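Local atomic coordinates of myosin-2 (Saccharomyces cerevisiae, PDB entry 6IXO), a protein that transports organelles and other cargo along polarized actin cables, gripping receptor proteins with the globular cargo-binding tail domain. Residues Thr207-Ile212 against Thr232-Val237; Lys168-Lys173 against Asp203-Phe208; Ser211-Met216 against Glu224-Val229. All coordinates share one frame; numbering follows the deposited sequence. Where two conformers were deposited one is given.

Contact 1 (Thr207-Ile212 against Thr232-Val237)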
loop_
_atom_site.group_PDB
_atom_site.type_symbol
_atom_site.label_atom_id
_atom_site.label_comp_id
_atom_site.label_asym_id
_atom_site.label_seq_id
_atom_site.Cartn_x
_atom_site.Cartn_y
_atom_site.Cartn_z
ATOM N N THR A 207 -7.859 1.342 13.335
ATOM C CA THR A 207 -8.897 1.042 12.342
ATOM C C THR A 207 -8.303 1.064 10.939
ATOM O O THR A 207 -8.575 0.200 10.099
ATOM C CB THR A 207 -10.045 2.055 12.434
ATOM O OG1 THR A 207 -10.754 1.821 13.642
ATOM C CG2 THR A 207 -11.012 1.906 11.252
ATOM N N PHE A 208 -7.466 2.057 10.697
ATOM C CA PHE A 208 -6.832 2.244 9.395
ATOM C C PHE A 208 -5.915 1.080 9.018
ATOM O O PHE A 208 -5.999 0.534 7.907
ATOM C CB PHE A 208 -6.063 3.589 9.426
ATOM C CG PHE A 208 -5.180 3.859 8.216
ATOM C CD1 PHE A 208 -5.614 4.708 7.214
ATOM C CD2 PHE A 208 -3.893 3.322 8.122
ATOM C CE1 PHE A 208 -4.773 5.012 6.103
ATOM C CE2 PHE A 208 -3.063 3.616 7.047
ATOM C CZ PHE A 208 -3.503 4.465 6.031
ATOM N N PHE A 209 -5.010 0.715 9.918
ATOM C CA PHE A 209 -4.158 -0.445 9.660
ATOM C C PHE A 209 -4.964 -1.764 9.637
ATOM O O PHE A 209 -4.699 -2.654 8.799
ATOM C CB PHE A 209 -3.036 -0.540 10.701
ATOM C CG PHE A 209 -1.911 0.382 10.427
ATOM C CD1 PHE A 209 -0.937 0.052 9.490
ATOM C CD2 PHE A 209 -1.833 1.621 11.078
ATOM C CE1 PHE A 209 0.111 0.927 9.202
ATOM C CE2 PHE A 209 -0.789 2.508 10.801
ATOM C CZ PHE A 209 0.188 2.167 9.859
ATOM N N ASN A 210 -5.958 -1.909 10.511
ATOM C CA ASN A 210 -6.819 -3.102 10.393
ATOM C C ASN A 210 -7.482 -3.248 9.022
ATOM O O ASN A 210 -7.685 -4.359 8.509
ATOM C CB ASN A 210 -7.916 -3.064 11.423
ATOM C CG ASN A 210 -7.566 -3.853 12.619
ATOM O OD1 ASN A 210 -7.062 -4.969 12.493
ATOM N ND2 ASN A 210 -7.817 -3.293 13.795
ATOM N N SER A 211 -7.864 -2.112 8.464
ATOM C CA SER A 211 -8.553 -2.104 7.177
ATOM C C SER A 211 -7.584 -2.565 6.096
ATOM O O SER A 211 -7.948 -3.348 5.213
ATOM C CB SER A 211 -9.103 -0.705 6.896
ATOM O OG SER A 211 -9.771 -0.669 5.644
ATOM N N ILE A 212 -6.331 -2.110 6.170
ATOM C CA ILE A 212 -5.335 -2.627 5.231
ATOM C C ILE A 212 -5.193 -4.123 5.397
ATOM O O ILE A 212 -5.233 -4.878 4.421
ATOM C CB ILE A 212 -3.994 -1.968 5.429
ATOM C CG1 ILE A 212 -4.100 -0.490 5.038
ATOM C CG2 ILE A 212 -2.918 -2.602 4.528
ATOM C CD1 ILE A 212 -2.847 0.302 5.368
ATOM N N THR A 232 6.363 0.225 5.227
ATOM C CA THR A 232 6.553 1.598 4.676
ATOM C C THR A 232 5.737 2.602 5.489
ATOM O O THR A 232 6.228 3.666 5.883
ATOM C CB THR A 232 6.138 1.678 3.182
ATOM O OG1 THR A 232 6.975 0.814 2.421
ATOM C CG2 THR A 232 6.280 3.125 2.632
ATOM N N LEU A 233 4.505 2.246 5.809
ATOM C CA LEU A 233 3.653 3.206 6.525
ATOM C C LEU A 233 4.068 3.417 7.994
ATOM O O LEU A 233 3.995 4.549 8.510
ATOM C CB LEU A 233 2.191 2.761 6.464
ATOM C CG LEU A 233 1.616 2.827 5.025
ATOM C CD1 LEU A 233 0.186 2.304 4.997
ATOM C CD2 LEU A 233 1.664 4.259 4.380
ATOM N N LEU A 234 4.464 2.342 8.669
ATOM C CA LEU A 234 4.949 2.453 10.054
ATOM C C LEU A 234 6.213 3.302 10.146
ATOM O O LEU A 234 6.352 4.150 11.044
ATOM C CB LEU A 234 5.243 1.058 10.633
ATOM C CG LEU A 234 3.992 0.210 10.848
ATOM C CD1 LEU A 234 4.385 -1.212 11.212
ATOM C CD2 LEU A 234 3.063 0.834 11.939
ATOM N N ASN A 235 7.173 3.045 9.257
ATOM C CA ASN A 235 8.370 3.903 9.203
ATOM C C ASN A 235 8.009 5.369 9.022
ATOM O O ASN A 235 8.649 6.275 9.619
ATOM C CB ASN A 235 9.311 3.498 8.072
ATOM C CG ASN A 235 10.128 2.279 8.433
ATOM O OD1 ASN A 235 10.585 2.179 9.553
ATOM N ND2 ASN A 235 10.348 1.371 7.469
ATOM N N TYR A 236 7.007 5.582 8.177
ATOM C CA TYR A 236 6.503 6.914 7.870
ATOM C C TYR A 236 5.903 7.561 9.135
ATOM O O TYR A 236 6.219 8.690 9.478
ATOM C CB TYR A 236 5.432 6.860 6.787
ATOM C CG TYR A 236 5.070 8.244 6.250
ATOM C CD1 TYR A 236 5.932 8.917 5.381
ATOM C CD2 TYR A 236 3.855 8.842 6.574
ATOM C CE1 TYR A 236 5.602 10.211 4.866
ATOM C CE2 TYR A 236 3.478 10.117 6.029
ATOM C CZ TYR A 236 4.375 10.790 5.220
ATOM O OH TYR A 236 4.011 11.999 4.691
ATOM N N VAL A 237 5.011 6.841 9.794
ATOM C CA VAL A 237 4.432 7.343 11.058
ATOM C C VAL A 237 5.544 7.694 12.062
ATOM O O VAL A 237 5.527 8.734 12.714
ATOM C CB VAL A 237 3.489 6.281 11.648
ATOM C CG1 VAL A 237 3.175 6.570 13.114
ATOM C CG2 VAL A 237 2.203 6.183 10.788
#

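Contact 2 (Lys168-Lys173 against Asp203-Phe208)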
loop_
_atom_site.group_PDB
_atom_site.type_symbol
_atom_site.label_atom_id
_atom_site.label_comp_id
_atom_site.label_asym_id
_atom_site.label_seq_id
_atom_site.Cartn_x
_atom_site.Cartn_y
_atom_site.Cartn_z
ATOM N N LYS A 168 -0.499 10.297 2.968
ATOM C CA LYS A 168 -1.159 11.576 3.268
ATOM C C LYS A 168 -2.284 11.411 4.285
ATOM O O LYS A 168 -2.497 12.285 5.110
ATOM C CB LYS A 168 -1.716 12.229 2.001
ATOM C CG LYS A 168 -0.678 12.455 0.909
ATOM C CD LYS A 168 0.436 13.394 1.356
ATOM C CE LYS A 168 1.481 13.612 0.234
ATOM N NZ LYS A 168 0.934 14.330 -0.961
ATOM N N GLN A 169 -3.053 10.329 4.196
ATOM C CA GLN A 169 -4.100 10.087 5.193
ATOM C C GLN A 169 -3.487 9.917 6.548
ATOM O O GLN A 169 -4.048 10.375 7.546
ATOM C CB GLN A 169 -4.928 8.823 4.862
ATOM C CG GLN A 169 -5.941 9.061 3.752
ATOM C CD GLN A 169 -7.125 8.080 3.791
ATOM O OE1 GLN A 169 -7.103 7.091 4.529
ATOM N NE2 GLN A 169 -8.177 8.376 3.010
ATOM N N LEU A 170 -2.323 9.274 6.602
ATOM C CA LEU A 170 -1.607 9.221 7.898
ATOM C C LEU A 170 -1.003 10.543 8.341
ATOM O O LEU A 170 -0.960 10.841 9.546
ATOM C CB LEU A 170 -0.508 8.167 7.860
ATOM C CG LEU A 170 -1.014 6.745 7.968
ATOM C CD1 LEU A 170 0.139 5.809 7.617
ATOM C CD2 LEU A 170 -1.557 6.422 9.373
ATOM N N GLN A 171 -0.502 11.353 7.416
ATOM C CA GLN A 171 -0.005 12.666 7.794
ATOM C C GLN A 171 -1.155 13.404 8.491
ATOM O O GLN A 171 -0.958 14.105 9.486
ATOM C CB GLN A 171 0.517 13.456 6.576
ATOM C CG GLN A 171 1.321 14.729 6.935
ATOM C CD GLN A 171 2.805 14.458 7.125
ATOM O OE1 GLN A 171 3.360 13.538 6.518
ATOM N NE2 GLN A 171 3.455 15.249 7.986
ATOM N N LYS A 172 -2.360 13.204 7.976
ATOM C CA LYS A 172 -3.549 13.871 8.480
ATOM C C LYS A 172 -3.977 13.378 9.880
ATOM O O LYS A 172 -4.442 14.151 10.710
ATOM C CB LYS A 172 -4.705 13.641 7.469
ATOM C CG LYS A 172 -6.003 14.429 7.823
ATOM C CD LYS A 172 -7.169 14.082 6.852
ATOM C CE LYS A 172 -8.319 15.072 7.080
ATOM N NZ LYS A 172 -9.624 14.586 6.568
ATOM N N LYS A 173 -3.861 12.074 10.119
ATOM C CA LYS A 173 -4.436 11.484 11.328
ATOM C C LYS A 173 -3.431 11.096 12.401
ATOM O O LYS A 173 -3.743 11.213 13.588
ATOM C CB LYS A 173 -5.256 10.256 10.966
ATOM C CG LYS A 173 -6.304 10.599 9.925
ATOM C CD LYS A 173 -7.215 9.469 9.557
ATOM C CE LYS A 173 -8.257 9.968 8.551
ATOM N NZ LYS A 173 -9.269 8.926 8.304
ATOM N N ASP A 203 -7.424 4.860 18.181
ATOM C CA ASP A 203 -8.427 3.971 17.588
ATOM C C ASP A 203 -8.598 4.195 16.094
ATOM O O ASP A 203 -8.878 3.259 15.347
ATOM C CB ASP A 203 -9.773 4.145 18.269
ATOM C CG ASP A 203 -9.838 3.407 19.590
ATOM O OD1 ASP A 203 -9.137 2.367 19.730
ATOM O OD2 ASP A 203 -10.584 3.869 20.470
ATOM N N ASP A 204 -8.460 5.435 15.653
ATOM C CA ASP A 204 -8.616 5.695 14.239
ATOM C C ASP A 204 -7.440 5.118 13.487
ATOM O O ASP A 204 -7.600 4.654 12.355
ATOM C CB ASP A 204 -8.735 7.178 13.939
ATOM C CG ASP A 204 -9.930 7.800 14.615
ATOM O OD1 ASP A 204 -11.039 7.243 14.499
ATOM O OD2 ASP A 204 -9.729 8.809 15.321
ATOM N N ILE A 205 -6.263 5.178 14.104
ATOM C CA ILE A 205 -5.061 4.646 13.465
ATOM C C ILE A 205 -5.122 3.121 13.382
ATOM O O ILE A 205 -4.761 2.508 12.356
ATOM C CB ILE A 205 -3.789 5.064 14.240
ATOM C CG1 ILE A 205 -3.680 6.595 14.261
ATOM C CG2 ILE A 205 -2.548 4.478 13.585
ATOM C CD1 ILE A 205 -3.706 7.249 12.820
ATOM N N LEU A 206 -5.562 2.499 14.474
ATOM C CA LEU A 206 -5.698 1.049 14.449
ATOM C C LEU A 206 -6.745 0.612 13.412
ATOM O O LEU A 206 -6.549 -0.377 12.701
ATOM C CB LEU A 206 -6.076 0.544 15.848
ATOM C CG LEU A 206 -4.913 0.796 16.807
ATOM C CD1 LEU A 206 -5.376 0.474 18.214
ATOM C CD2 LEU A 206 -3.768 -0.088 16.438
ATOM N N THR A 207 -7.859 1.342 13.335
ATOM C CA THR A 207 -8.897 1.042 12.342
ATOM C C THR A 207 -8.303 1.064 10.939
ATOM O O THR A 207 -8.575 0.200 10.099
ATOM C CB THR A 207 -10.045 2.055 12.434
ATOM O OG1 THR A 207 -10.754 1.821 13.642
ATOM C CG2 THR A 207 -11.012 1.906 11.252
ATOM N N PHE A 208 -7.466 2.057 10.697
ATOM C CA PHE A 208 -6.832 2.244 9.395
ATOM C C PHE A 208 -5.915 1.080 9.018
ATOM O O PHE A 208 -5.999 0.534 7.907
ATOM C CB PHE A 208 -6.063 3.589 9.426
ATOM C CG PHE A 208 -5.180 3.859 8.216
ATOM C CD1 PHE A 208 -5.614 4.708 7.214
ATOM C CD2 PHE A 208 -3.893 3.322 8.122
ATOM C CE1 PHE A 208 -4.773 5.012 6.103
ATOM C CE2 PHE A 208 -3.063 3.616 7.047
ATOM C CZ PHE A 208 -3.503 4.465 6.031
#

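Contact 3 (Ser211-Met216 against Glu224-Val229). With SO4 (sulfate ion), chain B.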
loop_
_atom_site.group_PDB
_atom_site.type_symbol
_atom_site.label_atom_id
_atom_site.label_comp_id
_atom_site.label_asym_id
_atom_site.label_seq_id
_atom_site.Cartn_x
_atom_site.Cartn_y
_atom_site.Cartn_z
ATOM N N SER A 211 -7.864 -2.112 8.464
ATOM C CA SER A 211 -8.553 -2.104 7.177
ATOM C C SER A 211 -7.584 -2.565 6.096
ATOM O O SER A 211 -7.948 -3.348 5.213
ATOM C CB SER A 211 -9.103 -0.705 6.896
ATOM O OG SER A 211 -9.771 -0.669 5.644
ATOM N N ILE A 212 -6.331 -2.110 6.170
ATOM C CA ILE A 212 -5.335 -2.627 5.231
ATOM C C ILE A 212 -5.193 -4.123 5.397
ATOM O O ILE A 212 -5.233 -4.878 4.421
ATOM C CB ILE A 212 -3.994 -1.968 5.429
ATOM C CG1 ILE A 212 -4.100 -0.490 5.038
ATOM C CG2 ILE A 212 -2.918 -2.602 4.528
ATOM C CD1 ILE A 212 -2.847 0.302 5.368
ATOM N N TYR A 213 -5.044 -4.563 6.642
ATOM C CA TYR A 213 -4.907 -6.000 6.888
ATOM C C TYR A 213 -6.052 -6.826 6.324
ATOM O O TYR A 213 -5.830 -7.834 5.594
ATOM C CB TYR A 213 -4.802 -6.237 8.419
ATOM C CG TYR A 213 -4.781 -7.713 8.775
ATOM C CD1 TYR A 213 -3.589 -8.426 8.774
ATOM C CD2 TYR A 213 -5.947 -8.382 9.126
ATOM C CE1 TYR A 213 -3.552 -9.767 9.123
ATOM C CE2 TYR A 213 -5.924 -9.729 9.480
ATOM C CZ TYR A 213 -4.722 -10.412 9.470
ATOM O OH TYR A 213 -4.672 -11.738 9.822
ATOM N N TRP A 214 -7.292 -6.449 6.661
ATOM C CA TRP A 214 -8.437 -7.305 6.285
ATOM C C TRP A 214 -8.762 -7.243 4.792
ATOM O O TRP A 214 -9.195 -8.244 4.221
ATOM C CB TRP A 214 -9.670 -6.938 7.105
ATOM C CG TRP A 214 -9.608 -7.544 8.446
ATOM C CD1 TRP A 214 -9.421 -6.895 9.655
ATOM C CD2 TRP A 214 -9.652 -8.944 8.740
ATOM N NE1 TRP A 214 -9.391 -7.827 10.671
ATOM C CE2 TRP A 214 -9.524 -9.085 10.135
ATOM C CE3 TRP A 214 -9.795 -10.096 7.949
ATOM C CZ2 TRP A 214 -9.535 -10.334 10.764
ATOM C CZ3 TRP A 214 -9.810 -11.324 8.569
ATOM C CH2 TRP A 214 -9.678 -11.438 9.965
ATOM N N CYS A 215 -8.525 -6.086 4.149
ATOM C CA CYS A 215 -8.743 -5.969 2.683
ATOM C C CYS A 215 -7.746 -6.847 1.954
ATOM O O CYS A 215 -8.096 -7.592 1.011
ATOM C CB CYS A 215 -8.622 -4.487 2.216
ATOM S SG CYS A 215 -10.097 -3.533 2.666
ATOM N N MET A 216 -6.492 -6.790 2.393
ATOM C CA MET A 216 -5.466 -7.651 1.802
ATOM C C MET A 216 -5.712 -9.118 2.050
ATOM O O MET A 216 -5.562 -9.951 1.135
ATOM C CB MET A 216 -4.095 -7.260 2.321
ATOM C CG MET A 216 -3.756 -5.868 1.811
ATOM S SD MET A 216 -2.018 -5.733 1.520
ATOM C CE MET A 216 -1.920 -4.083 0.840
ATOM N N GLU A 224 3.627 -10.896 1.246
ATOM C CA GLU A 224 4.782 -10.002 1.037
ATOM C C GLU A 224 4.355 -8.570 0.757
ATOM O O GLU A 224 5.040 -7.617 1.108
ATOM C CB GLU A 224 5.631 -10.486 -0.144
ATOM C CG GLU A 224 6.346 -11.775 0.120
ATOM C CD GLU A 224 5.539 -13.024 -0.266
ATOM O OE1 GLU A 224 4.317 -12.944 -0.559
ATOM O OE2 GLU A 224 6.156 -14.103 -0.273
ATOM N N VAL A 225 3.226 -8.422 0.092
ATOM C CA VAL A 225 2.778 -7.102 -0.285
ATOM C C VAL A 225 2.243 -6.368 0.948
ATOM O O VAL A 225 2.486 -5.162 1.162
ATOM C CB VAL A 225 1.688 -7.196 -1.358
ATOM C CG1 VAL A 225 1.042 -5.836 -1.563
ATOM C CG2 VAL A 225 2.277 -7.754 -2.699
ATOM N N PHE A 226 1.496 -7.101 1.755
ATOM C CA PHE A 226 1.039 -6.566 3.036
ATOM C C PHE A 226 2.233 -6.088 3.883
ATOM O O PHE A 226 2.234 -4.968 4.458
ATOM C CB PHE A 226 0.231 -7.633 3.787
ATOM C CG PHE A 226 -0.071 -7.221 5.247
ATOM C CD1 PHE A 226 -1.012 -6.254 5.502
ATOM C CD2 PHE A 226 0.569 -7.828 6.283
ATOM C CE1 PHE A 226 -1.321 -5.839 6.843
ATOM C CE2 PHE A 226 0.290 -7.450 7.640
ATOM C CZ PHE A 226 -0.662 -6.447 7.910
ATOM N N HIS A 227 3.256 -6.942 3.983
ATOM C CA HIS A 227 4.455 -6.586 4.743
ATOM C C HIS A 227 5.069 -5.288 4.229
ATOM O O HIS A 227 5.453 -4.421 5.005
ATOM C CB HIS A 227 5.513 -7.705 4.700
ATOM C CG HIS A 227 6.698 -7.425 5.573
ATOM N ND1 HIS A 227 7.836 -6.793 5.108
ATOM C CD2 HIS A 227 6.899 -7.629 6.897
ATOM C CE1 HIS A 227 8.689 -6.637 6.107
ATOM N NE2 HIS A 227 8.144 -7.134 7.202
ATOM N N ALA A 228 5.176 -5.150 2.916
ATOM C CA ALA A 228 5.843 -3.955 2.344
ATOM C C ALA A 228 5.038 -2.710 2.638
ATOM O O ALA A 228 5.575 -1.681 3.046
ATOM C CB ALA A 228 6.028 -4.141 0.766
ATOM N N VAL A 229 3.737 -2.795 2.405
ATOM C CA VAL A 229 2.888 -1.627 2.573
ATOM C C VAL A 229 2.921 -1.153 4.026
ATOM O O VAL A 229 3.123 0.023 4.326
ATOM C CB VAL A 229 1.443 -1.947 2.188
ATOM C CG1 VAL A 229 0.497 -0.814 2.682
ATOM C CG2 VAL A 229 1.358 -2.170 0.654
HETATM S S SO4 B . -8.589 -8.017 14.270
HETATM O O1 SO4 B . -7.921 -7.392 15.408
HETATM O O2 SO4 B . -9.744 -7.215 13.873
HETATM O O3 SO4 B . -9.021 -9.360 14.643
HETATM O O4 SO4 B . -7.662 -8.104 13.150
#

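Contact 1 (Thr207-Ile212 against Thr232-Val237)
L233 meets F209, I212 and F208 between two antiparallel helices. Its CB is the first atom to touch, lying 3.9 Å from F209 CE1 and almost as near to CZ, so the CE1-CZ end of the ring lies against the base of the leucine, obliquely. L233 CG stands anti to its own carbonyl carbon (chi1 -67°), and from it the branch CD1 runs on toward the opposite helix. There CD1 meets I212 CD1 at 3.7 Å, the two side chains reaching tip to tip, and it also lies 4.1 Å from F208 CE2, at the edge of that ring and near its plane. One leucine thus serves three partners, which suits a forked residue with no polar atom to satisfy. Next along the helix, L234 sends CD2 to within 3.8 Å of F209 CZ. The F209 ring is itself flanked on one face by F208 CD2, 4.0 Å above its plane and toward the rim. An alanine in place of F209 would probably open a gap beside L233 CB and L234 CD2 and strip F208 CD2 of the ring it lies over. The segment axes come no closer than 12.7 Å, a separation that side chains as long as phenylalanine, leucine and isoleucine fill. Beyond the pair, L267 of helix 254-273 packs on F209 and L234, and I98 of helix 97-124 touches F208 and I212. Since only carbon meets carbon, the hold depends on shape and on the exclusion of water rather than on directed bonds, as in the core of a helical bundle.

Contact 2 (Lys168-Lys173 against Asp203-Phe208)
Q169 brings its carbonyl to F208, with OE1 3.5 Å from F208 CE1 at the edge of the ring and near its plane. A ring C-H is slightly positive, so the approach of an amide oxygen here is probably mildly favourable; the amide plane is turned 50° from the ring. Q169 NE2 has its own polar partner, the backbone oxygen of G94, which helps to fix the amide. One residue on, L170 approaches the ring from over a face instead: CD2 stands 4.2 Å from the F208 centroid and 22° off the ring normal, a CH-pi contact, while L170 CG sits 3.9 Å from F208 CE2. The leucine fork gathers on the CE2 side of the ring, CD2 over the face and toward its rim. L170 CD2 also lies 4.1 Å from I205 CD1. A turn later, K173 places CB 3.9 Å from I205 CD1, a lysine lending the aliphatic start of its chain to the apolar seam. A chi2 of -55° bends I205 CD1 to the CA side of the chain, and there it also meets K173 C. K173 runs out extended, and NZ stays 6.7 Å from D204 OD1, too far to pair; D204 OD2 bonds T201 N. On the second helix, T207 OG1 bonds D203 O at 2.9 Å, and T207 N reaches the same oxygen from the other face of its plane. The joint between helices 134-180 and 202-218 is therefore apolar at its centre: packing supplies the cohesion, and the charges across it could add at most a weak, long-range attraction.

Contact 3 (Ser211-Met216 against Glu224-Val229)
A Met-aromatic contact between M216 and F226 lies near the turn of a helical hairpin. The sulfur approaches at the ring's edge, SD 5.4 Å from the F226 centroid, and lies closer to the base of that side chain, 3.5 Å from F226 CA and next to CB. The M216 chain is bent at chi2 (-146°), and its methyl CE continues to V229 CG2 at 3.8 Å and, less closely, to V225 CG1. A flexible thioether suits this place, since it can meet the base of a ring with its sulfur and two valines with its methyl. Helices 202-218 and 223-247 run antiparallel here, joined by only a few residues, within the largely helical cargo-binding tail domain; W162 of helix 134-180 covers both M216 and V229. Y213 also meets F226, in an offset edge-to-face pair: the tyrosine edge faces the F226 ring, with centroids 5.5 Å apart and planes at 76°. CD1 of Y213 makes the touch, 3.6 Å from F226 CZ. I212 fills in with CG2, 4.2 Å from F226 CD1 at the edge of that ring. The aromatic series continues away from F226, for Y213 CE2 lies 3.7 Å above the plane of W214, over its centre. The indole NE1 of W214 makes two weak hydrogen bonds to a sulfate ion, the shorter 3.0 Å to O4; the ion, probably from the crystallisation liquor, is also bound by H274 NE2.

How the contacts relate
Of the three helices involved, 134-180 comes first along the chain, which then returns antiparallel as helix 202-218; contact 2 closes that loop, part of which (189-198) is not modelled. Helix 202-218 next turns into helix 223-247. Contact 3 closes this hairpin near its turn, and contact 1 closes it again farther from the turn, so the loop of contact 3 lies within that of contact 1. Contacts 1 and 2 share F208, whose ring meets both other helices, and L170 of contact 2 packs on L233 and V237, joining helix 134-180 to helix 223-247 directly. The three helices thus form one packed unit of the tail domain.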